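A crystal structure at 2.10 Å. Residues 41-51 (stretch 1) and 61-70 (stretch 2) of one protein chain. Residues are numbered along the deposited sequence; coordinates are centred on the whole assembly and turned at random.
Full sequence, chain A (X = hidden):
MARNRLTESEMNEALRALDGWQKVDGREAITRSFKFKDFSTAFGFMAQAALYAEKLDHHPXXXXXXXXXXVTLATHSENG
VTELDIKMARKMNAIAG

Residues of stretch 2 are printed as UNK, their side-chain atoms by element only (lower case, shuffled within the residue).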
# COMPACT_ATOMS: atom_id res chain seq x y z
N THR A 41 -3.08 0.55 18.16
CA THR A 41 -1.90 0.69 17.32
C THR A 41 -2.26 0.61 15.84
O THR A 41 -1.77 1.40 15.03
CB THR A 41 -0.84 -0.39 17.67
OG1 THR A 41 -0.58 -0.35 19.08
CG2 THR A 41 0.48 -0.13 16.92
N ALA A 42 -3.14 -0.34 15.48
CA ALA A 42 -3.65 -0.45 14.12
C ALA A 42 -4.37 0.82 13.67
O ALA A 42 -4.21 1.26 12.54
CB ALA A 42 -4.59 -1.65 14.00
N PHE A 43 -5.16 1.40 14.57
CA PHE A 43 -5.90 2.62 14.25
C PHE A 43 -4.96 3.82 14.07
O PHE A 43 -5.17 4.65 13.18
CB PHE A 43 -6.95 2.93 15.31
CG PHE A 43 -7.74 4.18 15.02
CD1 PHE A 43 -8.53 4.26 13.88
CD2 PHE A 43 -7.66 5.29 15.86
CE1 PHE A 43 -9.24 5.42 13.59
CE2 PHE A 43 -8.38 6.44 15.58
CZ PHE A 43 -9.17 6.50 14.44
N GLY A 44 -3.93 3.90 14.91
CA GLY A 44 -2.89 4.92 14.75
C GLY A 44 -2.23 4.84 13.38
O GLY A 44 -1.99 5.87 12.74
N PHE A 45 -1.92 3.62 12.95
CA PHE A 45 -1.37 3.37 11.62
C PHE A 45 -2.32 3.85 10.53
O PHE A 45 -1.91 4.55 9.61
CB PHE A 45 -1.06 1.87 11.45
CG PHE A 45 -0.87 1.43 10.03
CD1 PHE A 45 0.38 1.50 9.42
CD2 PHE A 45 -1.94 0.93 9.29
CE1 PHE A 45 0.55 1.09 8.11
CE2 PHE A 45 -1.77 0.52 7.98
CZ PHE A 45 -0.52 0.60 7.39
N MET A 46 -3.60 3.50 10.66
CA MET A 46 -4.61 3.92 9.69
C MET A 46 -4.78 5.44 9.66
O MET A 46 -4.93 6.03 8.60
CB MET A 46 -5.96 3.24 9.98
CG MET A 46 -5.94 1.73 9.72
SD MET A 46 -7.54 0.93 9.98
CE MET A 46 -8.40 1.43 8.48
N ALA A 47 -4.73 6.07 10.84
CA ALA A 47 -4.81 7.53 10.94
C ALA A 47 -3.67 8.21 10.18
O ALA A 47 -3.89 9.12 9.39
CB ALA A 47 -4.82 7.96 12.41
N GLN A 48 -2.45 7.74 10.42
CA GLN A 48 -1.27 8.30 9.73
C GLN A 48 -1.31 8.05 8.23
O GLN A 48 -0.99 8.94 7.45
CB GLN A 48 0.01 7.74 10.33
CG GLN A 48 0.25 8.20 11.75
CD GLN A 48 1.61 7.83 12.28
OE1 GLN A 48 1.72 7.06 13.24
NE2 GLN A 48 2.66 8.36 11.66
N ALA A 49 -1.70 6.84 7.83
CA ALA A 49 -1.81 6.48 6.41
C ALA A 49 -2.89 7.30 5.71
O ALA A 49 -2.70 7.70 4.55
CB ALA A 49 -2.11 4.98 6.27
N ALA A 50 -3.99 7.56 6.41
CA ALA A 50 -5.08 8.40 5.90
C ALA A 50 -4.62 9.82 5.57
O ALA A 50 -5.00 10.38 4.53
CB ALA A 50 -6.22 8.44 6.91
N LEU A 51 -3.79 10.39 6.44
CA LEU A 51 -3.18 11.70 6.19
C LEU A 51 -2.44 11.70 4.86
O LEU A 51 -2.62 12.60 4.05
CB LEU A 51 -2.18 12.06 7.29
CG LEU A 51 -2.67 12.28 8.72
CD1 LEU A 51 -1.48 12.61 9.60
CD2 LEU A 51 -3.71 13.38 8.77
N UNK A 61 -7.28 0.50 -0.79
CA UNK A 61 -8.34 -0.44 -0.45
C UNK A 61 -7.83 -1.18 0.78
O UNK A 61 -6.78 -1.84 0.72
o UNK A 61 -10.17 -1.29 -4.95
c UNK A 61 -8.63 -1.41 -1.59
c UNK A 61 -9.31 -0.76 -2.79
o UNK A 61 -9.34 -2.94 -3.77
c UNK A 61 -9.63 -1.74 -3.91
N UNK A 62 -8.53 -1.07 1.90
CA UNK A 62 -8.04 -1.69 3.13
C UNK A 62 -9.12 -2.21 4.07
O UNK A 62 -10.23 -1.68 4.13
c UNK A 62 -7.48 0.61 4.23
c UNK A 62 -7.03 -0.78 3.87
n UNK A 62 -8.69 2.50 4.43
c UNK A 62 -7.48 2.76 5.04
c UNK A 62 -4.95 2.75 6.11
c UNK A 62 -5.40 1.60 5.48
c UNK A 62 -6.70 1.59 4.93
c UNK A 62 -5.76 3.89 6.20
c UNK A 62 -7.03 3.91 5.68
c UNK A 62 -8.68 1.21 3.94
N UNK A 63 -8.76 -3.27 4.79
CA UNK A 63 -9.66 -3.99 5.68
C UNK A 63 -9.00 -4.00 7.05
O UNK A 63 -7.79 -4.23 7.15
c UNK A 63 -10.48 -8.01 7.91
c UNK A 63 -9.84 -7.16 7.01
c UNK A 63 -10.56 -6.33 6.16
c UNK A 63 -11.95 -6.37 6.22
c UNK A 63 -11.86 -8.03 7.97
c UNK A 63 -12.60 -7.21 7.12
c UNK A 63 -9.85 -5.42 5.18
N UNK A 64 -9.79 -3.76 8.09
CA UNK A 64 -9.30 -3.85 9.47
C UNK A 64 -10.22 -4.74 10.31
O UNK A 64 -11.44 -4.70 10.16
c UNK A 64 -9.16 -2.45 10.09
n UNK A 64 -7.93 -2.99 12.12
c UNK A 64 -9.05 -2.47 11.61
o UNK A 64 -9.95 -2.03 12.31
N UNK A 65 -9.61 -5.55 11.16
CA UNK A 65 -10.32 -6.35 12.15
C UNK A 65 -9.44 -6.40 13.39
O UNK A 65 -8.43 -7.08 13.40
c UNK A 65 -10.59 -7.76 11.62
N UNK A 66 -9.83 -5.64 14.41
CA UNK A 66 -9.02 -5.47 15.62
C UNK A 66 -7.58 -5.05 15.28
O UNK A 66 -7.36 -3.91 14.85
o UNK A 66 -6.62 -6.06 21.60
c UNK A 66 -8.28 -5.43 20.00
c UNK A 66 -7.35 -7.36 18.25
c UNK A 66 -7.21 -6.23 20.36
c UNK A 66 -9.09 -6.73 16.51
c UNK A 66 -6.74 -7.20 19.50
c UNK A 66 -8.88 -5.61 18.77
c UNK A 66 -8.43 -6.57 17.87
N UNK A 67 -6.61 -5.95 15.40
CA UNK A 67 -5.20 -5.59 15.23
C UNK A 67 -4.63 -5.87 13.84
O UNK A 67 -3.44 -5.63 13.59
c UNK A 67 -4.34 -6.29 16.29
n UNK A 67 -3.35 -8.46 16.71
o UNK A 67 -5.31 -8.38 15.60
c UNK A 67 -4.37 -7.81 16.16
N UNK A 68 -5.47 -6.36 12.93
CA UNK A 68 -5.04 -6.67 11.56
C UNK A 68 -5.49 -5.58 10.61
O UNK A 68 -6.64 -5.16 10.65
n UNK A 68 -8.30 -10.61 10.00
c UNK A 68 -8.20 -10.82 11.31
c UNK A 68 -5.72 -10.50 11.32
c UNK A 68 -5.10 -9.21 11.82
n UNK A 68 -9.30 -11.10 12.01
c UNK A 68 -5.64 -8.00 11.09
n UNK A 68 -7.02 -10.78 11.94
N UNK A 69 -4.57 -5.13 9.74
CA UNK A 69 -4.93 -4.26 8.63
C UNK A 69 -4.38 -4.83 7.33
O UNK A 69 -3.16 -4.97 7.17
c UNK A 69 -4.66 -2.29 10.20
c UNK A 69 -4.38 -2.82 8.80
c UNK A 69 -5.00 -1.90 7.75
N UNK A 70 -5.28 -5.19 6.41
CA UNK A 70 -4.90 -5.69 5.09
C UNK A 70 -5.06 -4.56 4.09
O UNK A 70 -6.13 -3.98 3.98
o UNK A 70 -6.81 -8.60 5.93
c UNK A 70 -5.75 -8.00 5.68
c UNK A 70 -5.79 -6.86 4.68
o UNK A 70 -4.67 -8.28 6.22

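Position 61 has five side-chain atoms: three carbons in a row, the third carrying two oxygens. This is a carboxylate on a two-methylene arm, Glu61. It lies out of reach of the helix.

Position 62 has one carbon, then fused five- and six-membered rings holding eight carbons and one nitrogen. That is an indole, so the residue is Trp62. Its CA-to-CB bond points toward the helix. CH2 of Trp62 lies 3.3 Å from O of Met46, and CZ3 of Trp62 lies 3.6 Å from CB of Ala49. CE of Met46 sits over one face of the indole, 3.9 Å from the centroid of the six-membered ring, as a CH-pi contact. Phe45 meets the ring at its edge.

Position 63 has one carbon and a ring of six carbons without oxygen: Phe63. Its CA-to-CB bond points away from the helix.

Position 64 has two carbons, the second carrying one oxygen and one nitrogen. An amide on so short an arm gives Asn64. Its CB packs 3.7 Å from SD of Met46. Its ND2 donates to the backbone O of position 66 and to that of position 68, both at 2.9 Å.

Position 65 has a single side-chain carbon, Ala65. It is out of reach of the helix and starts a type II' turn that ends at position 68.

Position 66 has one carbon and a six-carbon ring bearing an oxygen: Tyr66. Its CA-to-CB bond points away, but the backbone O of Tyr66 lies 3.7 Å from CB of Ala42.

Position 67 again has two carbons, the second with one oxygen and one nitrogen: Asn67. The end of its side chain leads away, and its amide nitrogen is hydrogen-bonded elsewhere in the structure.

Position 68 has three carbons, a nitrogen, then a carbon with two more nitrogens. This guanidinium marks Arg68. Its CA-to-CB bond points away from the helix.

Position 69 has three carbons, branched at the first: Val69. It is buried. CG2 of Val69 lies 3.9 Å from CB of Ala42, and CG1 of Val69 lies 4.0 Å from CE2 of Phe45.

Position 70 has two carbons, the second with two oxygens: Asp70. It is out of reach.

The contact is mainly apolar packing, with no hydrogen bond between the stretches. Ala42 and Ala49 both point their CA-to-CB bonds toward the hairpin and pack against it, Ala42 on Val69 and the turn, Ala49 on Trp62. Met46 bridges Trp62, Asn64 and Val69. The two hydrogen bonds from ND2 of Asn64, to O of Tyr66 and O of Arg68, tie the turn together beside Ala42. Together the stretches bury 393 Å².

Stretch 2, residues 61-70: EWFNAYNRVD
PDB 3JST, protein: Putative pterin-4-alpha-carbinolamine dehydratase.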